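Local coordinates for protein transcriptional repressor, TetR family (Thermus thermophilus, PDB 3ANP) that represses transcription in the control of fatty acid degradation, probably by binding regulatory DNA, and binds lauroyl-CoA in its ligand pocket, at residues A[9-14]-A[47-52]; A[17-22]-A[54-59]; A[85-90]-A[181-186]. One frame throughout, in Å; residues are numbered along the deposited sequence.

Contact 1 (A[9-14]-A[47-52]); sequences RRRERI and FNYYPY
In the DNA-binding domain of this TetR-family repressor, R10, R11 and I14 of helix 3-25 meet Y49 and Y50 at the C-terminal end of helix 43-49. The reach of R11 begins with CG anti to the backbone N (chi1 178°) and bends at chi3. Its NH1 donates to the backbone carbonyl Y49 O at 2.8 Å (N-H...O 153°), from above the carbonyl plane. R11 NH2 donates to a water at 3.1 Å, and that water donates in turn to N48 O, so the guanidinium reaches Y49 O directly and N48 O through the water. Y49 CD1 lies over one face of this group, 3.5 Å from R11 NH2. An alanine here would probably leave Y49 O without this donor and the water without its guanidinium partner. Helix 43-49 is the second helix of the predicted helix-turn-helix, the recognition helix in this family, and here its end is tied to the first helix of the chain. R10 crosses Y49 at about a right angle, with R10 CD 3.4 Å from Y49 OH. I14 divides its branches, CD1 meeting Y49 CD2 at 3.8 Å and CG2 the edge of the Y50 ring. The Y50 hydroxyl is hydrogen-bonded to D59.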
loop_
_atom_site.group_PDB
_atom_site.type_symbol
_atom_site.label_atom_id
_atom_site.label_comp_id
_atom_site.label_asym_id
_atom_site.label_seq_id
_atom_site.Cartn_x
_atom_site.Cartn_y
_atom_site.Cartn_z
ATOM N N ARG A 9 -28.642 -2.341 -20.894
ATOM C CA ARG A 9 -29.240 -1.027 -20.676
ATOM C C ARG A 9 -29.632 -0.903 -19.210
ATOM O O ARG A 9 -29.438 0.141 -18.586
ATOM C CB ARG A 9 -30.487 -0.833 -21.550
ATOM C CG ARG A 9 -30.181 -0.599 -23.031
ATOM C CD ARG A 9 -29.731 0.827 -23.295
ATOM N NE ARG A 9 -30.827 1.772 -23.088
ATOM C CZ ARG A 9 -30.664 3.083 -22.898
ATOM N NH1 ARG A 9 -29.441 3.616 -22.892
ATOM N NH2 ARG A 9 -31.722 3.859 -22.697
ATOM N N ARG A 10 -30.202 -1.964 -18.655
ATOM C CA ARG A 10 -30.586 -1.913 -17.257
ATOM C C ARG A 10 -29.366 -1.722 -16.349
ATOM O O ARG A 10 -29.424 -0.947 -15.393
ATOM C CB ARG A 10 -31.341 -3.181 -16.865
ATOM C CG ARG A 10 -31.628 -3.270 -15.390
ATOM C CD ARG A 10 -32.655 -4.343 -15.091
ATOM N NE ARG A 10 -34.008 -3.844 -15.320
ATOM C CZ ARG A 10 -35.113 -4.464 -14.917
ATOM N NH1 ARG A 10 -35.031 -5.620 -14.262
ATOM N NH2 ARG A 10 -36.302 -3.916 -15.146
ATOM N N ARG A 11 -28.266 -2.419 -16.641
ATOM C CA ARG A 11 -27.070 -2.266 -15.813
ATOM C C ARG A 11 -26.548 -0.834 -15.902
ATOM O O ARG A 11 -26.174 -0.239 -14.888
ATOM C CB ARG A 11 -25.960 -3.232 -16.244
ATOM C CG ARG A 11 -24.664 -3.069 -15.438
ATOM C CD ARG A 11 -23.610 -4.066 -15.894
ATOM N NE ARG A 11 -24.035 -5.422 -15.575
ATOM C CZ ARG A 11 -23.957 -5.960 -14.358
ATOM N NH1 ARG A 11 -23.457 -5.258 -13.352
ATOM N NH2 ARG A 11 -24.401 -7.189 -14.148
ATOM N N GLU A 12 -26.532 -0.270 -17.106
ATOM C CA GLU A 12 -26.020 1.089 -17.253
ATOM C C GLU A 12 -26.904 2.120 -16.546
ATOM O O GLU A 12 -26.399 3.087 -15.983
ATOM C CB GLU A 12 -25.844 1.451 -18.735
ATOM C CG GLU A 12 -24.912 2.643 -18.970
ATOM C CD GLU A 12 -25.643 3.965 -19.209
ATOM O OE1 GLU A 12 -24.964 5.024 -19.265
ATOM O OE2 GLU A 12 -26.889 3.952 -19.353
ATOM N N ARG A 13 -28.217 1.909 -16.549
ATOM C CA ARG A 13 -29.108 2.857 -15.891
ATOM C C ARG A 13 -28.905 2.793 -14.371
ATOM O O ARG A 13 -28.880 3.819 -13.693
ATOM C CB ARG A 13 -30.569 2.561 -16.249
ATOM C CG ARG A 13 -31.514 3.674 -15.828
ATOM C CD ARG A 13 -32.944 3.429 -16.283
ATOM N NE ARG A 13 -33.598 2.341 -15.556
ATOM C CZ ARG A 13 -33.908 1.161 -16.089
ATOM N NH1 ARG A 13 -33.617 0.907 -17.362
ATOM N NH2 ARG A 13 -34.531 0.244 -15.357
ATOM N N ILE A 14 -28.768 1.585 -13.833
ATOM C CA ILE A 14 -28.533 1.431 -12.402
ATOM C C ILE A 14 -27.194 2.114 -12.076
ATOM O O ILE A 14 -27.089 2.871 -11.113
ATOM C CB ILE A 14 -28.470 -0.070 -12.014
ATOM C CG1 ILE A 14 -29.874 -0.691 -12.143
ATOM C CG2 ILE A 14 -27.911 -0.226 -10.585
ATOM C CD1 ILE A 14 -29.893 -2.213 -12.108
ATOM N N PHE A 47 -29.203 -5.547 -6.327
ATOM C CA PHE A 47 -28.177 -6.483 -5.866
ATOM C C PHE A 47 -27.819 -7.556 -6.877
ATOM O O PHE A 47 -26.707 -8.100 -6.846
ATOM C CB PHE A 47 -28.578 -7.116 -4.523
ATOM C CG PHE A 47 -28.406 -6.185 -3.357
ATOM C CD1 PHE A 47 -27.141 -5.665 -3.052
ATOM C CD2 PHE A 47 -29.502 -5.791 -2.589
ATOM C CE1 PHE A 47 -26.970 -4.762 -1.996
ATOM C CE2 PHE A 47 -29.344 -4.887 -1.529
ATOM C CZ PHE A 47 -28.077 -4.373 -1.234
ATOM N N ASN A 48 -28.745 -7.864 -7.780
ATOM C CA ASN A 48 -28.456 -8.855 -8.805
ATOM C C ASN A 48 -27.398 -8.302 -9.741
ATOM O O ASN A 48 -26.556 -9.042 -10.243
ATOM C CB ASN A 48 -29.717 -9.219 -9.609
ATOM C CG ASN A 48 -30.683 -10.066 -8.814
ATOM O OD1 ASN A 48 -30.266 -10.877 -7.990
ATOM N ND2 ASN A 48 -31.974 -9.899 -9.065
ATOM N N TYR A 49 -27.429 -6.993 -9.962
ATOM C CA TYR A 49 -26.457 -6.357 -10.854
ATOM C C TYR A 49 -25.162 -5.950 -10.147
ATOM O O TYR A 49 -24.076 -6.070 -10.722
ATOM C CB TYR A 49 -27.097 -5.138 -11.525
ATOM C CG TYR A 49 -28.017 -5.536 -12.669
ATOM C CD1 TYR A 49 -27.542 -5.587 -13.981
ATOM C CD2 TYR A 49 -29.336 -5.928 -12.425
ATOM C CE1 TYR A 49 -28.354 -6.023 -15.033
ATOM C CE2 TYR A 49 -30.161 -6.359 -13.464
ATOM C CZ TYR A 49 -29.659 -6.403 -14.765
ATOM O OH TYR A 49 -30.455 -6.824 -15.796
ATOM N N TYR A 50 -25.298 -5.478 -8.907
ATOM C CA TYR A 50 -24.184 -5.035 -8.060
ATOM C C TYR A 50 -24.413 -5.619 -6.659
ATOM O O TYR A 50 -25.159 -5.063 -5.861
ATOM C CB TYR A 50 -24.161 -3.495 -8.004
ATOM C CG TYR A 50 -23.774 -2.861 -9.332
ATOM C CD1 TYR A 50 -22.439 -2.866 -9.765
ATOM C CD2 TYR A 50 -24.741 -2.295 -10.172
ATOM C CE1 TYR A 50 -22.075 -2.336 -10.993
ATOM C CE2 TYR A 50 -24.380 -1.752 -11.412
ATOM C CZ TYR A 50 -23.047 -1.781 -11.815
ATOM O OH TYR A 50 -22.675 -1.290 -13.048
ATOM N N PRO A 51 -23.775 -6.760 -6.355
ATOM C CA PRO A 51 -23.883 -7.470 -5.074
ATOM C C PRO A 51 -23.554 -6.643 -3.843
ATOM O O PRO A 51 -24.002 -6.957 -2.743
ATOM C CB PRO A 51 -22.926 -8.652 -5.249
ATOM C CG PRO A 51 -22.905 -8.867 -6.717
ATOM C CD PRO A 51 -22.853 -7.465 -7.258
ATOM N N TYR A 52 -22.749 -5.603 -4.021
ATOM C CA TYR A 52 -22.403 -4.707 -2.923
ATOM C C TYR A 52 -22.145 -3.341 -3.553
ATOM O O TYR A 52 -21.748 -3.271 -4.715
ATOM C CB TYR A 52 -21.180 -5.234 -2.128
ATOM C CG TYR A 52 -20.019 -5.741 -2.961
ATOM C CD1 TYR A 52 -18.934 -4.914 -3.273
ATOM C CD2 TYR A 52 -20.003 -7.055 -3.432
ATOM C CE1 TYR A 52 -17.855 -5.387 -4.034
ATOM C CE2 TYR A 52 -18.950 -7.530 -4.195
ATOM C CZ TYR A 52 -17.876 -6.693 -4.495
ATOM O OH TYR A 52 -16.851 -7.172 -5.268
HETATM O O HOH W 1 -23.965 -9.314 -11.880
#

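Contact 2 (A[17-22]-A[54-59]); sequences AAMELF and EAVLLD
V56 presses its CG1 methyl among three side chains of helix 3-25, and this one methyl takes part in three of the four closest residue contacts. F22 CE2 is 3.7 Å from V56 CG1, A18 CB lies 3.9 Å from the same methyl, and the selenium of M19, a selenomethionine in this crystal, also comes within van der Waals distance of it. The methyl is placed there by the first torsion of V56, which sets CG1 anti to the backbone N (chi1 173°). The other branch, CG2, only grazes A18, at 4.2 Å from A18 CB. The next residue, L57, adds a second point of contact, its CD2 lying 3.9 Å from F22 CD2. V56 CG1 and L57 CD2 approach the F22 ring obliquely from opposite sides of its plane, near CE2 and CD2.

M19, bent at chi2 and again at chi3, brings SE to V56 CG1 and runs past V56 in the opposite direction. All five residues are buried and apolar, and the packing joins the first helix of the DNA-binding domain to the start of helix 54-77, the long helix that in TetR-family repressors connects that domain to the ligand-binding one. The short segments cross nearly at right angles, 99° between their directions, with their axes 10.5 Å apart.

Behind this first shell, A18 O, the acceptor of the F22 N backbone bond, lies 3.0 Å above the plane of the F22 ring, toward its rim; F27 packs edge-to-face with that ring. I35 of helix 32-39 touches A18 and F22, while L103 of helix 101-110 backs M19 and F22. L57 also rests on P106, with its side chain about 10 Å from the bound dodecyl-CoA.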
loop_
_atom_site.group_PDB
_atom_site.type_symbol
_atom_site.label_atom_id
_atom_site.label_comp_id
_atom_site.label_asym_id
_atom_site.label_seq_id
_atom_site.Cartn_x
_atom_site.Cartn_y
_atom_site.Cartn_z
ATOM N N ALA A 17 -27.585 5.871 -12.148
ATOM C CA ALA A 17 -28.388 6.286 -11.001
ATOM C C ALA A 17 -27.546 6.307 -9.722
ATOM O O ALA A 17 -27.607 7.253 -8.938
ATOM C CB ALA A 17 -29.562 5.344 -10.829
ATOM N N ALA A 18 -26.762 5.258 -9.512
ATOM C CA ALA A 18 -25.918 5.193 -8.316
ATOM C C ALA A 18 -24.826 6.265 -8.292
ATOM O O ALA A 18 -24.583 6.887 -7.250
ATOM C CB ALA A 18 -25.271 3.790 -8.188
HETATM N N MSE A 19 -24.161 6.475 -9.424
HETATM C CA MSE A 19 -23.084 7.459 -9.488
HETATM C C MSE A 19 -23.593 8.867 -9.164
HETATM O O MSE A 19 -22.942 9.609 -8.424
HETATM C CB MSE A 19 -22.423 7.442 -10.875
HETATM C CG MSE A 19 -21.637 6.166 -11.191
HETATM SE SE MSE A 19 -20.182 5.858 -9.907
HETATM C CE MSE A 19 -19.196 7.511 -10.166
ATOM N N GLU A 20 -24.748 9.232 -9.723
ATOM C CA GLU A 20 -25.329 10.546 -9.461
ATOM C C GLU A 20 -25.623 10.706 -7.959
ATOM O O GLU A 20 -25.278 11.731 -7.353
ATOM C CB GLU A 20 -26.612 10.745 -10.293
ATOM C CG GLU A 20 -27.285 12.099 -10.093
ATOM C CD GLU A 20 -26.517 13.273 -10.718
ATOM O OE1 GLU A 20 -25.341 13.110 -11.117
ATOM O OE2 GLU A 20 -27.096 14.379 -10.803
ATOM N N LEU A 21 -26.236 9.693 -7.346
ATOM C CA LEU A 21 -26.535 9.751 -5.911
ATOM C C LEU A 21 -25.239 9.823 -5.109
ATOM O O LEU A 21 -25.152 10.591 -4.152
ATOM C CB LEU A 21 -27.348 8.515 -5.455
ATOM C CG LEU A 21 -28.830 8.578 -5.845
ATOM C CD1 LEU A 21 -29.464 7.201 -5.775
ATOM C CD2 LEU A 21 -29.563 9.564 -4.909
ATOM N N PHE A 22 -24.246 9.013 -5.479
ATOM C CA PHE A 22 -22.971 9.021 -4.755
ATOM C C PHE A 22 -22.342 10.417 -4.837
ATOM O O PHE A 22 -21.830 10.960 -3.844
ATOM C CB PHE A 22 -21.964 8.006 -5.342
ATOM C CG PHE A 22 -22.373 6.541 -5.209
ATOM C CD1 PHE A 22 -23.287 6.127 -4.250
ATOM C CD2 PHE A 22 -21.775 5.577 -6.025
ATOM C CE1 PHE A 22 -23.598 4.761 -4.099
ATOM C CE2 PHE A 22 -22.075 4.222 -5.887
ATOM C CZ PHE A 22 -22.991 3.816 -4.917
ATOM N N GLU A 54 -19.812 -1.149 -3.424
ATOM C CA GLU A 54 -18.473 -0.894 -3.961
ATOM C C GLU A 54 -18.280 -1.433 -5.372
ATOM O O GLU A 54 -17.397 -0.977 -6.110
ATOM C CB GLU A 54 -17.394 -1.495 -3.047
ATOM C CG GLU A 54 -17.201 -0.780 -1.725
ATOM C CD GLU A 54 -18.320 -1.033 -0.733
ATOM O OE1 GLU A 54 -19.133 -1.958 -0.946
ATOM O OE2 GLU A 54 -18.377 -0.303 0.272
ATOM N N ALA A 55 -19.081 -2.427 -5.747
ATOM C CA ALA A 55 -18.960 -2.988 -7.079
ATOM C C ALA A 55 -19.281 -1.886 -8.102
ATOM O O ALA A 55 -18.781 -1.910 -9.223
ATOM C CB ALA A 55 -19.912 -4.197 -7.250
ATOM N N VAL A 56 -20.115 -0.922 -7.720
ATOM C CA VAL A 56 -20.424 0.183 -8.637
ATOM C C VAL A 56 -19.147 1.008 -8.825
ATOM O O VAL A 56 -18.762 1.335 -9.954
ATOM C CB VAL A 56 -21.546 1.120 -8.084
ATOM C CG1 VAL A 56 -21.705 2.330 -9.001
ATOM C CG2 VAL A 56 -22.887 0.362 -7.996
ATOM N N LEU A 57 -18.481 1.341 -7.721
ATOM C CA LEU A 57 -17.252 2.130 -7.802
ATOM C C LEU A 57 -16.168 1.401 -8.601
ATOM O O LEU A 57 -15.399 2.027 -9.327
ATOM C CB LEU A 57 -16.741 2.460 -6.395
ATOM C CG LEU A 57 -17.704 3.224 -5.480
ATOM C CD1 LEU A 57 -17.083 3.333 -4.083
ATOM C CD2 LEU A 57 -18.004 4.624 -6.057
ATOM N N LEU A 58 -16.099 0.077 -8.481
ATOM C CA LEU A 58 -15.095 -0.662 -9.237
ATOM C C LEU A 58 -15.364 -0.511 -10.725
ATOM O O LEU A 58 -14.437 -0.389 -11.513
ATOM C CB LEU A 58 -15.100 -2.136 -8.866
ATOM C CG LEU A 58 -14.624 -2.414 -7.437
ATOM C CD1 LEU A 58 -14.700 -3.915 -7.199
ATOM C CD2 LEU A 58 -13.195 -1.900 -7.228
ATOM N N ASP A 59 -16.636 -0.529 -11.113
ATOM C CA ASP A 59 -16.979 -0.352 -12.524
ATOM C C ASP A 59 -16.457 1.002 -13.010
ATOM O O ASP A 59 -15.914 1.109 -14.116
ATOM C CB ASP A 59 -18.497 -0.425 -12.719
ATOM C CG ASP A 59 -18.962 -1.791 -13.226
ATOM O OD1 ASP A 59 -18.169 -2.761 -13.157
ATOM O OD2 ASP A 59 -20.123 -1.896 -13.687
#

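Contact 3 (A[85-90]-A[181-186]); sequences VLRHLF and ELEKNL
R87 and F90 bring flat groups to L182, E183 and L186, and both groups are met at their edges. E183 OE2 lies in the plane of the R87 guanidinium, 3.7 Å from R87 NE, and the two planar groups are nearly coplanar, 14° apart; this is a long salt bridge, and the stronger one of R87 runs from NH1 to E84, on its own helix. The F90 ring has L182 CD1 near its edge, while L186 CD1 approaches it obliquely, 3.9 Å from F90 CE2. L186 is the main apolar wedge: its CG stands anti to the backbone N, and a chi2 of 62° then turns CD1 to F90 and L86, with CD2 toward R87, 3.7 Å from R87 CG. L182 CD1 packs on the backbone at 3.5 Å from F90 O. A water bridges the two helices, donating to R87 O at 2.8 Å and to E183 OE1 at 2.9 Å. The helices run roughly antiparallel, 147° between their directions, with segment axes 9.7 Å apart.

Within the C-terminal, ligand-binding domain, I132 and I135 of helix 128-142 pack on the 85-90 side, and L158 of helix 151-172 touches both F90 and L186. On helix 178-191, E181 forms a salt bridge with R153 and K184 a hydrogen bond with T157, both of the second subunit, consistent with the TetR-family dimer interface built from the last two helices.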
loop_
_atom_site.group_PDB
_atom_site.type_symbol
_atom_site.label_atom_id
_atom_site.label_comp_id
_atom_site.label_asym_id
_atom_site.label_seq_id
_atom_site.Cartn_x
_atom_site.Cartn_y
_atom_site.Cartn_z
ATOM N N VAL A 85 6.184 9.006 -20.809
ATOM C CA VAL A 85 4.807 8.527 -20.766
ATOM C C VAL A 85 4.495 8.115 -19.331
ATOM O O VAL A 85 3.378 8.297 -18.855
ATOM C CB VAL A 85 4.569 7.343 -21.711
ATOM C CG1 VAL A 85 3.112 6.853 -21.557
ATOM C CG2 VAL A 85 4.798 7.789 -23.151
ATOM N N LEU A 86 5.486 7.548 -18.652
ATOM C CA LEU A 86 5.328 7.154 -17.250
ATOM C C LEU A 86 5.062 8.377 -16.380
ATOM O O LEU A 86 4.142 8.372 -15.564
ATOM C CB LEU A 86 6.584 6.471 -16.736
ATOM C CG LEU A 86 6.736 4.989 -17.034
ATOM C CD1 LEU A 86 8.102 4.525 -16.545
ATOM C CD2 LEU A 86 5.619 4.218 -16.347
ATOM N N ARG A 87 5.888 9.412 -16.535
ATOM C CA ARG A 87 5.717 10.642 -15.759
ATOM C C ARG A 87 4.341 11.234 -16.024
ATOM O O ARG A 87 3.680 11.723 -15.110
ATOM C CB ARG A 87 6.768 11.700 -16.132
ATOM C CG ARG A 87 8.192 11.395 -15.717
ATOM C CD ARG A 87 8.997 12.691 -15.635
ATOM N NE ARG A 87 10.399 12.450 -15.314
ATOM C CZ ARG A 87 11.301 12.009 -16.186
ATOM N NH1 ARG A 87 10.948 11.762 -17.441
ATOM N NH2 ARG A 87 12.558 11.813 -15.804
ATOM N N HIS A 88 3.927 11.207 -17.286
ATOM C CA HIS A 88 2.621 11.737 -17.663
ATOM C C HIS A 88 1.500 10.955 -16.979
ATOM O O HIS A 88 0.562 11.535 -16.418
ATOM C CB HIS A 88 2.434 11.647 -19.177
ATOM C CG HIS A 88 1.063 12.022 -19.639
ATOM N ND1 HIS A 88 0.644 13.332 -19.734
ATOM C CD2 HIS A 88 0.008 11.260 -20.013
ATOM C CE1 HIS A 88 -0.610 13.360 -20.149
ATOM N NE2 HIS A 88 -1.020 12.116 -20.324
ATOM N N LEU A 89 1.594 9.631 -17.034
ATOM C CA LEU A 89 0.571 8.788 -16.432
ATOM C C LEU A 89 0.356 9.112 -14.960
ATOM O O LEU A 89 -0.780 9.232 -14.499
ATOM C CB LEU A 89 0.944 7.313 -16.587
ATOM C CG LEU A 89 0.059 6.290 -15.865
ATOM C CD1 LEU A 89 -1.367 6.366 -16.357
ATOM C CD2 LEU A 89 0.625 4.901 -16.112
ATOM N N PHE A 90 1.444 9.272 -14.216
ATOM C CA PHE A 90 1.297 9.545 -12.799
ATOM C C PHE A 90 0.806 10.948 -12.542
ATOM O O PHE A 90 0.080 11.185 -11.592
ATOM C CB PHE A 90 2.605 9.223 -12.076
ATOM C CG PHE A 90 2.859 7.752 -12.001
ATOM C CD1 PHE A 90 2.059 6.944 -11.200
ATOM C CD2 PHE A 90 3.810 7.154 -12.813
ATOM C CE1 PHE A 90 2.200 5.558 -11.214
ATOM C CE2 PHE A 90 3.960 5.766 -12.838
ATOM C CZ PHE A 90 3.155 4.969 -12.040
ATOM N N GLU A 181 4.192 13.606 -4.819
ATOM C CA GLU A 181 4.361 12.325 -4.150
ATOM C C GLU A 181 4.477 11.178 -5.160
ATOM O O GLU A 181 5.327 10.303 -5.016
ATOM C CB GLU A 181 3.179 12.096 -3.197
ATOM C CG GLU A 181 3.016 10.678 -2.656
ATOM C CD GLU A 181 4.077 10.289 -1.637
ATOM O OE1 GLU A 181 4.722 11.186 -1.046
ATOM O OE2 GLU A 181 4.246 9.077 -1.410
ATOM N N LEU A 182 3.638 11.179 -6.190
ATOM C CA LEU A 182 3.706 10.110 -7.179
ATOM C C LEU A 182 4.986 10.207 -7.997
ATOM O O LEU A 182 5.566 9.189 -8.373
ATOM C CB LEU A 182 2.463 10.128 -8.095
ATOM C CG LEU A 182 1.147 9.806 -7.355
ATOM C CD1 LEU A 182 0.030 9.684 -8.379
ATOM C CD2 LEU A 182 1.277 8.493 -6.540
ATOM N N GLU A 183 5.434 11.431 -8.260
ATOM C CA GLU A 183 6.667 11.640 -9.017
ATOM C C GLU A 183 7.834 11.074 -8.194
ATOM O O GLU A 183 8.788 10.528 -8.749
ATOM C CB GLU A 183 6.871 13.141 -9.271
ATOM C CG GLU A 183 8.237 13.537 -9.841
ATOM C CD GLU A 183 8.451 13.111 -11.288
ATOM O OE1 GLU A 183 7.455 12.884 -12.016
ATOM O OE2 GLU A 183 9.626 13.028 -11.707
ATOM N N LYS A 184 7.756 11.220 -6.872
ATOM C CA LYS A 184 8.787 10.691 -5.972
ATOM C C LYS A 184 8.817 9.163 -6.069
ATOM O O LYS A 184 9.893 8.566 -6.152
ATOM C CB LYS A 184 8.511 11.113 -4.508
ATOM C CG LYS A 184 9.436 10.451 -3.449
ATOM C CD LYS A 184 8.859 9.147 -2.847
ATOM C CE LYS A 184 7.589 9.438 -2.033
ATOM N NZ LYS A 184 6.928 8.227 -1.462
ATOM N N ASN A 185 7.642 8.531 -6.051
ATOM C CA ASN A 185 7.569 7.065 -6.157
ATOM C C ASN A 185 8.176 6.598 -7.466
ATOM O O ASN A 185 8.925 5.610 -7.518
ATOM C CB ASN A 185 6.117 6.566 -6.114
ATOM C CG ASN A 185 5.461 6.781 -4.773
ATOM O OD1 ASN A 185 6.140 6.931 -3.763
ATOM N ND2 ASN A 185 4.124 6.773 -4.749
ATOM N N LEU A 186 7.816 7.292 -8.538
ATOM C CA LEU A 186 8.317 6.954 -9.853
ATOM C C LEU A 186 9.841 7.061 -9.939
ATOM O O LEU A 186 10.509 6.122 -10.357
ATOM C CB LEU A 186 7.681 7.863 -10.896
ATOM C CG LEU A 186 8.194 7.642 -12.317
ATOM C CD1 LEU A 186 7.872 6.213 -12.763
ATOM C CD2 LEU A 186 7.547 8.655 -13.250
HETATM O O HOH W 2 4.766 12.040 -12.536
#

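The three contacts trace the chain from one domain to the other. Contacts 1 and 2 share helix 3-25, have centres 10 Å apart and touch directly through Y50, which reaches D59 and V56 of helix 54-77. Their segments alternate along the sequence, and helix 3-25 meets first the end of helix 43-49 and then the start of helix 54-77. Contact 3 follows in series, in the C-terminal, ligand-binding domain, its centre 27 Å from that of contact 2 and 34 Å from that of contact 1. Helix 54-77, leading from contact 2 toward helix 82-99, carries the pocket residue L64, a plausible route between acyl-CoA binding and the DNA-binding domain.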